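Local coordinates for vacuolar protein sorting 29 (Cryptosporidium parvum, PDB 2A22) that probably serves in vesicle-mediated protein sorting, as a member of the VPS29 family built on a calcineurin-like phosphoesterase fold, at residues L29-L34 and E72-I77; I36-K41 and D89-N94; G131-W136 and D143-G148; G160-N165 and N192-Y197. All coordinates share one frame; numbering follows the deposited sequence.

Contact 1. Residues L29-L34 and E72-I77; sequences LLIGDL and EMLKNI
Leu-29 and Ile-77 meet through their outermost methyls, CD2 of the leucine lying 3.9 Å from CD1 of the isoleucine, with the two side chains crossing at about a right angle. Two residues further along the strand a second apolar pair forms: Ile-31 offers its branch methyl CG2 to CD2 of Leu-74 at 4.0 Å. No hydrogen bond links the segments, so dispersion and the burial of hydrocarbon do the work.

The spacing explains why these four are used. Leu-29 and Ile-31 are alternate residues of an extended strand and point to the same side, while Leu-74 and Ile-77 are three apart on a helix and share one of its faces. The backbones stay well separated, CA of Ile-31 being 9.6 Å from CA of Leu-74, and branched aliphatic side chains are long enough to bridge that distance. Ile-31 extends CG1 away from its own amide nitrogen (chi1 -161°), which leaves CG2 as the branch that meets the helix. From the flank of the helix Lys-75 bends its long chain so that NZ hydrogen-bonds the carbonyl oxygen of Val-81, at the start of strand 81-83.

The arrangement is helix-on-sheet packing in the alpha-beta-beta-alpha sandwich. Strand 26-31 is bonded through its backbone to strand 58-61 on one flank and to strand 183-190 on the other, and helix 68-77 lies over this sheet, with Leu-74 also touching Cys-61 and Ile-77 also touching Val-59.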
loop_
_atom_site.group_PDB
_atom_site.type_symbol
_atom_site.label_atom_id
_atom_site.label_comp_id
_atom_site.label_asym_id
_atom_site.label_seq_id
_atom_site.Cartn_x
_atom_site.Cartn_y
_atom_site.Cartn_z
ATOM N N LEU A 29 -1.001 6.450 4.132
ATOM C CA LEU A 29 -1.467 5.096 4.379
ATOM C C LEU A 29 -1.082 4.201 3.193
ATOM O O LEU A 29 -1.406 4.501 2.051
ATOM C CB LEU A 29 -2.988 5.077 4.648
ATOM C CG LEU A 29 -3.668 3.690 4.614
ATOM C CD1 LEU A 29 -3.153 2.795 5.765
ATOM C CD2 LEU A 29 -5.214 3.823 4.671
ATOM N N LEU A 30 -0.362 3.123 3.481
ATOM C CA LEU A 30 0.028 2.118 2.471
ATOM C C LEU A 30 -0.734 0.845 2.786
ATOM O O LEU A 30 -0.631 0.304 3.903
ATOM C CB LEU A 30 1.541 1.869 2.503
ATOM C CG LEU A 30 2.430 3.130 2.594
ATOM C CD1 LEU A 30 3.914 2.772 2.669
ATOM C CD2 LEU A 30 2.169 4.013 1.374
ATOM N N ILE A 31 -1.526 0.382 1.816
ATOM C CA ILE A 31 -2.534 -0.645 2.082
ATOM C C ILE A 31 -2.873 -1.364 0.766
ATOM O O ILE A 31 -2.743 -0.779 -0.320
ATOM C CB ILE A 31 -3.768 0.009 2.807
ATOM C CG1 ILE A 31 -4.616 -1.036 3.515
ATOM C CG2 ILE A 31 -4.552 1.012 1.865
ATOM C CD1 ILE A 31 -5.727 -0.456 4.389
ATOM N N GLY A 32 -3.214 -2.646 0.833
ATOM C CA GLY A 32 -3.725 -3.329 -0.348
ATOM C C GLY A 32 -4.024 -4.812 -0.119
ATOM O O GLY A 32 -4.008 -5.301 1.020
ATOM N N ASP A 33 -4.344 -5.511 -1.211
ATOM C CA ASP A 33 -4.543 -6.968 -1.187
ATOM C C ASP A 33 -5.589 -7.331 -0.150
ATOM O O ASP A 33 -5.377 -8.257 0.661
ATOM C CB ASP A 33 -3.204 -7.664 -0.922
ATOM C CG ASP A 33 -2.278 -7.583 -2.132
ATOM O OD1 ASP A 33 -2.729 -7.973 -3.233
ATOM O OD2 ASP A 33 -1.129 -7.118 -1.999
ATOM N N LEU A 34 -6.679 -6.549 -0.165
ATOM C CA LEU A 34 -7.872 -6.773 0.648
ATOM C C LEU A 34 -8.579 -8.030 0.198
ATOM O O LEU A 34 -8.971 -8.849 1.026
ATOM C CB LEU A 34 -8.844 -5.580 0.570
ATOM C CG LEU A 34 -8.527 -4.304 1.369
ATOM C CD1 LEU A 34 -7.275 -3.552 0.858
ATOM C CD2 LEU A 34 -9.752 -3.376 1.313
ATOM N N GLU A 72 -14.790 2.642 -2.512
ATOM C CA GLU A 72 -15.503 3.834 -2.038
ATOM C C GLU A 72 -15.076 4.225 -0.632
ATOM O O GLU A 72 -14.947 5.409 -0.335
ATOM C CB GLU A 72 -17.020 3.630 -2.155
ATOM C CG GLU A 72 -17.422 3.579 -3.661
ATOM C CD GLU A 72 -18.866 3.163 -3.946
ATOM O OE1 GLU A 72 -19.561 2.577 -3.080
ATOM O OE2 GLU A 72 -19.315 3.431 -5.077
ATOM N N MET A 73 -14.824 3.227 0.213
ATOM C CA MET A 73 -14.365 3.464 1.577
ATOM C C MET A 73 -12.976 4.145 1.533
ATOM O O MET A 73 -12.766 5.206 2.147
ATOM C CB MET A 73 -14.375 2.151 2.380
ATOM C CG MET A 73 -13.752 2.227 3.814
ATOM S SD MET A 73 -11.936 2.018 3.831
ATOM C CE MET A 73 -11.594 2.069 5.614
ATOM N N LEU A 74 -12.064 3.571 0.752
ATOM C CA LEU A 74 -10.704 4.114 0.606
ATOM C C LEU A 74 -10.696 5.506 -0.009
ATOM O O LEU A 74 -9.953 6.385 0.457
ATOM C CB LEU A 74 -9.815 3.174 -0.208
ATOM C CG LEU A 74 -9.393 1.833 0.399
ATOM C CD1 LEU A 74 -8.820 0.952 -0.703
ATOM C CD2 LEU A 74 -8.374 1.969 1.551
ATOM N N LYS A 75 -11.533 5.731 -1.020
ATOM C CA LYS A 75 -11.664 7.070 -1.587
ATOM C C LYS A 75 -12.167 8.102 -0.576
ATOM O O LYS A 75 -11.787 9.266 -0.638
ATOM C CB LYS A 75 -12.571 7.087 -2.811
ATOM C CG LYS A 75 -12.035 6.299 -3.999
ATOM C CD LYS A 75 -10.658 6.760 -4.456
ATOM C CE LYS A 75 -10.736 7.679 -5.639
ATOM N NZ LYS A 75 -9.367 7.843 -6.205
ATOM N N ASN A 76 -12.994 7.662 0.361
ATOM C CA ASN A 76 -13.538 8.567 1.382
ATOM C C ASN A 76 -12.594 8.895 2.543
ATOM O O ASN A 76 -12.892 9.775 3.354
ATOM C CB ASN A 76 -14.863 8.045 1.928
ATOM C CG ASN A 76 -16.020 8.482 1.088
ATOM O OD1 ASN A 76 -16.224 9.689 0.871
ATOM N ND2 ASN A 76 -16.788 7.515 0.582
ATOM N N ILE A 77 -11.458 8.207 2.625
ATOM C CA ILE A 77 -10.520 8.491 3.704
ATOM C C ILE A 77 -10.058 9.947 3.596
ATOM O O ILE A 77 -10.049 10.665 4.595
ATOM C CB ILE A 77 -9.346 7.494 3.714
ATOM C CG1 ILE A 77 -9.878 6.120 4.185
ATOM C CG2 ILE A 77 -8.199 8.006 4.595
ATOM C CD1 ILE A 77 -8.869 5.031 4.236
#

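Contact 2. Residues I36-K41 and D89-N94; sequences IPYGAK and DSAIFN
Tyr-38 reaches across to Ser-90 with its phenol oxygen foremost: OH lies 3.2 Å from Ser-90 OG, and the serine oxygen stands oblique to the ring. Beside it the methyl of Ala-91 is a looser neighbour, its CB 4.3 Å from Tyr-38 OH. A water completes the junction. It is hydrogen-bonded to Tyr-38 OH at 2.9 Å and accepts a hydrogen bond from the backbone N of Ser-90, also at 2.9 Å, thereby joining a side chain of one loop to the main chain of the other.

The ring is aimed by a chi1 of -46°, which carries CG away from the carbonyl carbon of Tyr-38, and one ring face receives CD of Pro-37 from 3.9 Å above the plane, near the rim. Tyrosine suits this surface position because its long flat side chain spans the distance and ends in a hydroxyl able to deal with water; serine and alanine are small enough to let it approach.

This is a water-bridged contact between two surface loops of the calcineurin-like phosphoesterase fold, which follow strands 26-31 and 81-83 of one mixed sheet. Tyr-38 also touches Cys-66, while Ile-36 and Ile-92 rest on helix 68-77 through Tyr-70 and Val-71 respectively.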
loop_
_atom_site.group_PDB
_atom_site.type_symbol
_atom_site.label_atom_id
_atom_site.label_comp_id
_atom_site.label_asym_id
_atom_site.label_seq_id
_atom_site.Cartn_x
_atom_site.Cartn_y
_atom_site.Cartn_z
ATOM N N ILE A 36 -11.504 -8.544 -0.855
ATOM C CA ILE A 36 -12.912 -8.586 -0.447
ATOM C C ILE A 36 -13.754 -8.553 -1.715
ATOM O O ILE A 36 -13.468 -7.748 -2.607
ATOM C CB ILE A 36 -13.276 -7.358 0.464
ATOM C CG1 ILE A 36 -12.392 -7.342 1.718
ATOM C CG2 ILE A 36 -14.707 -7.409 0.876
ATOM C CD1 ILE A 36 -12.597 -6.124 2.602
ATOM N N PRO A 37 -14.787 -9.430 -1.813
ATOM C CA PRO A 37 -15.279 -10.430 -0.826
ATOM C C PRO A 37 -14.682 -11.853 -0.959
ATOM O O PRO A 37 -14.952 -12.715 -0.104
ATOM C CB PRO A 37 -16.776 -10.464 -1.124
ATOM C CG PRO A 37 -16.793 -10.354 -2.675
ATOM C CD PRO A 37 -15.607 -9.454 -3.047
ATOM N N TYR A 38 -13.854 -12.078 -1.974
ATOM C CA TYR A 38 -13.378 -13.421 -2.334
ATOM C C TYR A 38 -12.630 -14.121 -1.196
ATOM O O TYR A 38 -12.919 -15.275 -0.890
ATOM C CB TYR A 38 -12.447 -13.363 -3.568
ATOM C CG TYR A 38 -12.967 -12.499 -4.705
ATOM C CD1 TYR A 38 -14.300 -12.602 -5.152
ATOM C CD2 TYR A 38 -12.124 -11.589 -5.339
ATOM C CE1 TYR A 38 -14.776 -11.810 -6.184
ATOM C CE2 TYR A 38 -12.580 -10.807 -6.378
ATOM C CZ TYR A 38 -13.903 -10.906 -6.791
ATOM O OH TYR A 38 -14.324 -10.115 -7.830
ATOM N N GLY A 39 -11.680 -13.413 -0.581
ATOM C CA GLY A 39 -10.815 -13.987 0.435
ATOM C C GLY A 39 -11.053 -13.485 1.844
ATOM O O GLY A 39 -10.453 -14.001 2.793
ATOM N N ALA A 40 -11.904 -12.470 1.976
ATOM C CA ALA A 40 -12.253 -11.838 3.263
ATOM C C ALA A 40 -13.528 -10.990 3.125
ATOM O O ALA A 40 -13.872 -10.579 2.032
ATOM C CB ALA A 40 -11.123 -10.977 3.750
ATOM N N LYS A 41 -14.231 -10.724 4.227
ATOM C CA LYS A 41 -15.433 -9.876 4.151
ATOM C C LYS A 41 -15.256 -8.412 4.573
ATOM O O LYS A 41 -16.082 -7.548 4.244
ATOM C CB LYS A 41 -16.623 -10.494 4.911
ATOM C CG LYS A 41 -16.380 -10.863 6.347
ATOM C CD LYS A 41 -17.742 -10.998 7.064
ATOM C CE LYS A 41 -17.592 -11.219 8.558
ATOM N NZ LYS A 41 -18.929 -11.159 9.238
ATOM N N ASP A 89 -8.662 -7.810 -9.581
ATOM C CA ASP A 89 -9.588 -6.699 -9.642
ATOM C C ASP A 89 -10.421 -6.879 -10.902
ATOM O O ASP A 89 -9.960 -6.645 -12.004
ATOM C CB ASP A 89 -8.839 -5.353 -9.607
ATOM C CG ASP A 89 -8.353 -4.972 -8.194
ATOM O OD1 ASP A 89 -9.082 -5.217 -7.210
ATOM O OD2 ASP A 89 -7.256 -4.385 -8.062
ATOM N N SER A 90 -11.644 -7.356 -10.737
ATOM C CA SER A 90 -12.474 -7.670 -11.903
ATOM C C SER A 90 -13.818 -6.948 -11.832
ATOM O O SER A 90 -14.507 -6.876 -12.827
ATOM C CB SER A 90 -12.692 -9.184 -12.019
ATOM O OG SER A 90 -13.436 -9.641 -10.906
ATOM N N ALA A 91 -14.155 -6.394 -10.668
ATOM C CA ALA A 91 -15.481 -5.828 -10.433
ATOM C C ALA A 91 -15.430 -4.445 -9.759
ATOM O O ALA A 91 -16.288 -4.090 -8.935
ATOM C CB ALA A 91 -16.325 -6.803 -9.617
ATOM N N ILE A 92 -14.420 -3.659 -10.113
ATOM C CA ILE A 92 -14.262 -2.351 -9.507
ATOM C C ILE A 92 -14.135 -1.332 -10.602
ATOM O O ILE A 92 -13.748 -1.670 -11.722
ATOM C CB ILE A 92 -13.062 -2.253 -8.484
ATOM C CG1 ILE A 92 -11.708 -2.525 -9.147
ATOM C CG2 ILE A 92 -13.243 -3.196 -7.337
ATOM C CD1 ILE A 92 -10.513 -2.321 -8.186
ATOM N N PHE A 93 -14.441 -0.092 -10.235
ATOM C CA PHE A 93 -14.627 1.008 -11.146
ATOM C C PHE A 93 -13.896 2.216 -10.554
ATOM O O PHE A 93 -14.123 2.564 -9.414
ATOM C CB PHE A 93 -16.132 1.293 -11.275
ATOM C CG PHE A 93 -16.461 2.586 -11.962
ATOM C CD1 PHE A 93 -16.416 2.680 -13.357
ATOM C CD2 PHE A 93 -16.843 3.705 -11.212
ATOM C CE1 PHE A 93 -16.732 3.879 -14.004
ATOM C CE2 PHE A 93 -17.157 4.913 -11.834
ATOM C CZ PHE A 93 -17.110 5.012 -13.231
ATOM N N ASN A 94 -13.006 2.831 -11.326
ATOM C CA ASN A 94 -12.298 4.015 -10.878
ATOM C C ASN A 94 -13.245 5.211 -11.000
ATOM O O ASN A 94 -13.639 5.587 -12.110
ATOM C CB ASN A 94 -11.046 4.232 -11.731
ATOM C CG ASN A 94 -10.166 5.370 -11.224
ATOM O OD1 ASN A 94 -10.571 6.153 -10.369
ATOM N ND2 ASN A 94 -8.952 5.470 -11.776
HETATM O O HOH W 1 -13.065 -7.588 -8.256
#

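Contact 3. Residues G131-W136 and D143-G148; sequences GSLEQW and DILVTG
Leu-133 and Leu-145 pack a helix against the strand that follows it, within the beta-alpha-beta unit formed by strand 114-119, helix 130-140 and strand 144-147. The axes of helix 131-136 and strand 144-147 approach to 9.5 Å, with 117° between their directions.

Leu-145 can be followed outward. Its CB leaves the strand toward the helix, and CG lies away from the backbone N (chi1 178°), extending the chain so that CD2 becomes the atom that touches. This one methyl is shared by three neighbours: CD2 of Leu-133 at 4.1 Å, CB of Trp-136 at 4.2 Å, and the backbone oxygen of Leu-133. A leucine suits the place because its branched end can fill the space between two residues one helical turn apart. The indole of Trp-136 itself leads off elsewhere, to a cation-pi contact with Arg-139.

Leu-133 continues the packing toward the end of the strand, also resting on Phe-163 of strand 161-165. Thr-147, beta-branched and at home in a strand, presents both branches to the same methyl: Leu-133 CD2 lies 3.9 Å from Thr-147 OG1 and 4.1 Å from Thr-147 CG2.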
loop_
_atom_site.group_PDB
_atom_site.type_symbol
_atom_site.label_atom_id
_atom_site.label_comp_id
_atom_site.label_asym_id
_atom_site.label_seq_id
_atom_site.Cartn_x
_atom_site.Cartn_y
_atom_site.Cartn_z
ATOM N N GLY A 131 16.352 -7.330 -6.754
ATOM C CA GLY A 131 16.973 -6.894 -7.999
ATOM C C GLY A 131 15.941 -6.463 -9.022
ATOM O O GLY A 131 16.111 -5.452 -9.701
ATOM N N SER A 132 14.861 -7.225 -9.133
ATOM C CA SER A 132 13.811 -6.860 -10.059
ATOM C C SER A 132 13.040 -5.632 -9.524
ATOM O O SER A 132 12.698 -4.685 -10.270
ATOM C CB SER A 132 12.916 -8.057 -10.313
ATOM O OG SER A 132 12.022 -7.786 -11.380
ATOM N N LEU A 133 12.815 -5.619 -8.215
ATOM C CA LEU A 133 12.196 -4.451 -7.587
ATOM C C LEU A 133 13.006 -3.205 -7.880
ATOM O O LEU A 133 12.453 -2.166 -8.275
ATOM C CB LEU A 133 12.034 -4.648 -6.083
ATOM C CG LEU A 133 10.820 -5.494 -5.700
ATOM C CD1 LEU A 133 10.803 -5.646 -4.192
ATOM C CD2 LEU A 133 9.472 -4.918 -6.230
ATOM N N GLU A 134 14.322 -3.329 -7.724
ATOM C CA GLU A 134 15.227 -2.209 -7.984
ATOM C C GLU A 134 15.207 -1.728 -9.446
ATOM O O GLU A 134 15.338 -0.540 -9.705
ATOM C CB GLU A 134 16.650 -2.521 -7.526
ATOM C CG GLU A 134 17.487 -1.239 -7.365
ATOM C CD GLU A 134 18.954 -1.497 -7.036
ATOM O OE1 GLU A 134 19.456 -2.621 -7.306
ATOM O OE2 GLU A 134 19.600 -0.558 -6.516
ATOM N N GLN A 135 15.002 -2.649 -10.385
ATOM C CA GLN A 135 14.852 -2.280 -11.800
ATOM C C GLN A 135 13.587 -1.464 -12.048
ATOM O O GLN A 135 13.556 -0.575 -12.905
ATOM C CB GLN A 135 14.885 -3.535 -12.672
ATOM C CG GLN A 135 16.174 -4.351 -12.408
ATOM C CD GLN A 135 16.409 -5.462 -13.421
ATOM O OE1 GLN A 135 16.755 -5.194 -14.576
ATOM N NE2 GLN A 135 16.235 -6.724 -12.988
ATOM N N TRP A 136 12.549 -1.770 -11.271
ATOM C CA TRP A 136 11.322 -1.010 -11.311
ATOM C C TRP A 136 11.412 0.360 -10.652
ATOM O O TRP A 136 10.829 1.292 -11.192
ATOM C CB TRP A 136 10.148 -1.826 -10.768
ATOM C CG TRP A 136 9.652 -2.800 -11.789
ATOM C CD1 TRP A 136 10.001 -4.130 -11.915
ATOM C CD2 TRP A 136 8.751 -2.520 -12.862
ATOM N NE1 TRP A 136 9.340 -4.691 -12.998
ATOM C CE2 TRP A 136 8.568 -3.724 -13.587
ATOM C CE3 TRP A 136 8.062 -1.372 -13.274
ATOM C CZ2 TRP A 136 7.725 -3.803 -14.704
ATOM C CZ3 TRP A 136 7.215 -1.459 -14.374
ATOM C CH2 TRP A 136 7.057 -2.659 -15.074
ATOM N N ASP A 143 12.011 7.511 -5.363
ATOM C CA ASP A 143 12.796 7.353 -4.134
ATOM C C ASP A 143 12.282 6.220 -3.262
ATOM O O ASP A 143 13.037 5.613 -2.526
ATOM C CB ASP A 143 12.762 8.644 -3.318
ATOM C CG ASP A 143 13.207 9.825 -4.121
ATOM O OD1 ASP A 143 14.336 9.779 -4.630
ATOM O OD2 ASP A 143 12.428 10.779 -4.277
ATOM N N ILE A 144 10.976 5.967 -3.322
ATOM C CA ILE A 144 10.342 4.915 -2.528
ATOM C C ILE A 144 9.423 4.146 -3.462
ATOM O O ILE A 144 8.632 4.738 -4.221
ATOM C CB ILE A 144 9.523 5.484 -1.322
ATOM C CG1 ILE A 144 10.399 6.366 -0.407
ATOM C CG2 ILE A 144 8.840 4.334 -0.530
ATOM C CD1 ILE A 144 9.615 7.197 0.656
ATOM N N LEU A 145 9.548 2.832 -3.440
ATOM C CA LEU A 145 8.666 1.990 -4.246
ATOM C C LEU A 145 7.729 1.146 -3.373
ATOM O O LEU A 145 8.179 0.377 -2.507
ATOM C CB LEU A 145 9.482 1.089 -5.171
ATOM C CG LEU A 145 8.694 0.116 -6.052
ATOM C CD1 LEU A 145 7.841 0.863 -7.128
ATOM C CD2 LEU A 145 9.632 -0.883 -6.737
ATOM N N VAL A 146 6.427 1.268 -3.646
ATOM C CA VAL A 146 5.399 0.514 -2.918
ATOM C C VAL A 146 4.701 -0.521 -3.826
ATOM O O VAL A 146 4.043 -0.170 -4.820
ATOM C CB VAL A 146 4.359 1.479 -2.310
ATOM C CG1 VAL A 146 3.371 0.710 -1.376
ATOM C CG2 VAL A 146 5.077 2.623 -1.548
ATOM N N THR A 147 4.843 -1.792 -3.478
ATOM C CA THR A 147 4.228 -2.871 -4.252
ATOM C C THR A 147 3.527 -3.852 -3.297
ATOM O O THR A 147 3.791 -3.848 -2.083
ATOM C CB THR A 147 5.285 -3.635 -5.085
ATOM O OG1 THR A 147 6.183 -4.314 -4.194
ATOM C CG2 THR A 147 6.095 -2.666 -5.973
ATOM N N GLY A 148 2.631 -4.680 -3.839
ATOM C CA GLY A 148 1.933 -5.690 -3.040
ATOM C C GLY A 148 2.047 -7.077 -3.646
ATOM O O GLY A 148 3.154 -7.609 -3.851
#

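Contact 4. Residues G160-N165 and N192-Y197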
loop_
_atom_site.group_PDB
_atom_site.type_symbol
_atom_site.label_atom_id
_atom_site.label_comp_id
_atom_site.label_asym_id
_atom_site.label_seq_id
_atom_site.Cartn_x
_atom_site.Cartn_y
_atom_site.Cartn_z
ATOM N N GLY A 160 20.105 3.566 -0.978
ATOM C CA GLY A 160 19.368 4.807 -0.701
ATOM C C GLY A 160 17.920 4.876 -1.161
ATOM O O GLY A 160 17.286 5.907 -1.018
ATOM N N LYS A 161 17.389 3.784 -1.694
ATOM C CA LYS A 161 15.970 3.718 -2.085
ATOM C C LYS A 161 15.220 2.805 -1.115
ATOM O O LYS A 161 15.808 1.876 -0.547
ATOM C CB LYS A 161 15.834 3.225 -3.539
ATOM C CG LYS A 161 16.677 4.059 -4.552
ATOM C CD LYS A 161 15.994 5.396 -4.860
ATOM C CE LYS A 161 16.969 6.487 -5.291
ATOM N NZ LYS A 161 18.073 5.881 -6.063
ATOM N N LEU A 162 13.930 3.072 -0.922
ATOM C CA LEU A 162 13.155 2.341 0.064
ATOM C C LEU A 162 12.068 1.500 -0.615
ATOM O O LEU A 162 11.335 2.013 -1.470
ATOM C CB LEU A 162 12.580 3.319 1.083
ATOM C CG LEU A 162 11.850 2.819 2.333
ATOM C CD1 LEU A 162 12.766 1.974 3.249
ATOM C CD2 LEU A 162 11.264 3.999 3.103
ATOM N N PHE A 163 12.006 0.210 -0.264
ATOM C CA PHE A 163 11.064 -0.766 -0.860
ATOM C C PHE A 163 10.097 -1.299 0.185
ATOM O O PHE A 163 10.519 -1.924 1.169
ATOM C CB PHE A 163 11.827 -1.925 -1.506
ATOM C CG PHE A 163 12.770 -1.483 -2.585
ATOM C CD1 PHE A 163 12.354 -1.439 -3.918
ATOM C CD2 PHE A 163 14.050 -1.044 -2.267
ATOM C CE1 PHE A 163 13.220 -0.983 -4.933
ATOM C CE2 PHE A 163 14.920 -0.589 -3.269
ATOM C CZ PHE A 163 14.496 -0.559 -4.604
ATOM N N LEU A 164 8.810 -1.007 -0.002
ATOM C CA LEU A 164 7.783 -1.332 0.998
ATOM C C LEU A 164 6.716 -2.231 0.375
ATOM O O LEU A 164 6.354 -2.056 -0.801
ATOM C CB LEU A 164 7.145 -0.041 1.521
ATOM C CG LEU A 164 8.149 1.061 1.969
ATOM C CD1 LEU A 164 7.471 2.349 2.289
ATOM C CD2 LEU A 164 8.925 0.594 3.195
ATOM N N ASN A 165 6.226 -3.185 1.158
ATOM C CA ASN A 165 5.069 -4.000 0.775
ATOM C C ASN A 165 4.228 -4.061 2.023
ATOM O O ASN A 165 4.684 -4.600 3.018
ATOM C CB ASN A 165 5.497 -5.414 0.323
ATOM C CG ASN A 165 4.328 -6.301 -0.127
ATOM O OD1 ASN A 165 3.195 -6.177 0.358
ATOM N ND2 ASN A 165 4.622 -7.240 -1.049
ATOM N N ASN A 192 13.065 15.897 5.254
ATOM C CA ASN A 192 13.893 14.772 4.767
ATOM C C ASN A 192 13.748 13.482 5.599
ATOM O O ASN A 192 14.449 12.493 5.354
ATOM C CB ASN A 192 15.371 15.190 4.643
ATOM C CG ASN A 192 15.631 16.136 3.444
ATOM O OD1 ASN A 192 14.963 16.058 2.403
ATOM N ND2 ASN A 192 16.621 17.027 3.595
ATOM N N LYS A 193 12.816 13.483 6.555
ATOM C CA LYS A 193 12.629 12.355 7.476
ATOM C C LYS A 193 11.428 11.495 7.132
ATOM O O LYS A 193 10.322 11.990 6.913
ATOM C CB LYS A 193 12.471 12.811 8.932
ATOM C CG LYS A 193 13.291 14.059 9.358
ATOM C CD LYS A 193 14.773 13.748 9.343
ATOM C CE LYS A 193 15.591 14.984 9.744
ATOM N NZ LYS A 193 17.022 14.569 9.820
ATOM N N VAL A 194 11.671 10.191 7.128
ATOM C CA VAL A 194 10.650 9.178 6.993
ATOM C C VAL A 194 10.596 8.418 8.314
ATOM O O VAL A 194 11.609 7.874 8.746
ATOM C CB VAL A 194 11.052 8.189 5.920
ATOM C CG1 VAL A 194 9.926 7.152 5.714
ATOM C CG2 VAL A 194 11.426 8.957 4.631
ATOM N N VAL A 195 9.427 8.406 8.944
ATOM C CA VAL A 195 9.168 7.523 10.055
ATOM C C VAL A 195 8.041 6.588 9.637
ATOM O O VAL A 195 6.895 7.023 9.388
ATOM C CB VAL A 195 8.750 8.261 11.355
ATOM C CG1 VAL A 195 8.549 7.222 12.493
ATOM C CG2 VAL A 195 9.802 9.304 11.758
ATOM N N LEU A 196 8.373 5.307 9.562
ATOM C CA LEU A 196 7.461 4.315 9.042
ATOM C C LEU A 196 6.913 3.458 10.173
ATOM O O LEU A 196 7.682 2.789 10.857
ATOM C CB LEU A 196 8.198 3.386 8.087
ATOM C CG LEU A 196 7.313 2.338 7.405
ATOM C CD1 LEU A 196 6.322 3.014 6.415
ATOM C CD2 LEU A 196 8.179 1.330 6.671
ATOM N N TYR A 197 5.587 3.438 10.321
ATOM C CA TYR A 197 4.922 2.507 11.232
ATOM C C TYR A 197 4.269 1.338 10.500
ATOM O O TYR A 197 3.432 1.522 9.623
ATOM C CB TYR A 197 3.893 3.263 12.043
ATOM C CG TYR A 197 4.521 4.360 12.868
ATOM C CD1 TYR A 197 5.209 4.056 14.058
ATOM C CD2 TYR A 197 4.447 5.702 12.464
ATOM C CE1 TYR A 197 5.814 5.076 14.840
ATOM C CE2 TYR A 197 5.028 6.725 13.245
ATOM C CZ TYR A 197 5.711 6.403 14.432
ATOM O OH TYR A 197 6.304 7.404 15.208
#
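The interior of the alpha-beta-beta-alpha sandwich, where two mixed beta-sheets face each other, is the setting here: strand 161-165 belongs to the five-stranded sheet and strand 193-202 to the six-stranded one. Alternate residues of each strand turn inward, Leu-162 and Leu-164 from one side, Val-194 and Leu-196 from the other.

The closer pair is Leu-164 with Leu-196, whose CD2 methyls come to 3.6 Å of each other. These two side chains slide past one another in opposite directions. With CG of Leu-196 opposite its amide nitrogen (chi1 -177°), the side chain extends across the interface and brings CD2 to the methyl of Leu-164. At the other pair, Leu-162 CD2 lies 4.3 Å from Val-194 CG1, a looser touch to a shorter residue. The backbones remain about a sheet spacing apart, with 9.8 Å between CA of Leu-164 and CA of Leu-196. Met-187 of strand 183-190 touches all four side chains, and Val-155 adds to the packing on Leu-162, Leu-164 and Leu-196.

All four residues are buried aliphatics, leucine giving reach and valine suiting an extended backbone. No hydrogen bond passes between the segments; each strand's backbone bonds lie within its own sheet, so the two sheets are held together here by hydrophobic burial and van der Waals contact alone.

Overall arrangement
From the N terminus, strand 26-31 leads into contact 1, which closes a loop of 37 residues when helix 68-77 returns over the first sheet. Contact 2 crosses it: 36-41 leaves inside that loop and finds its partner at 89-94, beyond the helix. The two touch where Leu-34 meets Ala-40. Contacts 3 and 4 then follow in series. Contact 3 is a short closure placing helix 130-140 on the second sheet, and contact 4 joins that sheet to the first. They meet along neighbouring strands 144-147 and 161-165, while Leu-30 packs on Leu-164 across the sandwich, linking contact 1 with contact 4. Contact 2 stays peripheral, about 28 Å from contact 4 between centres.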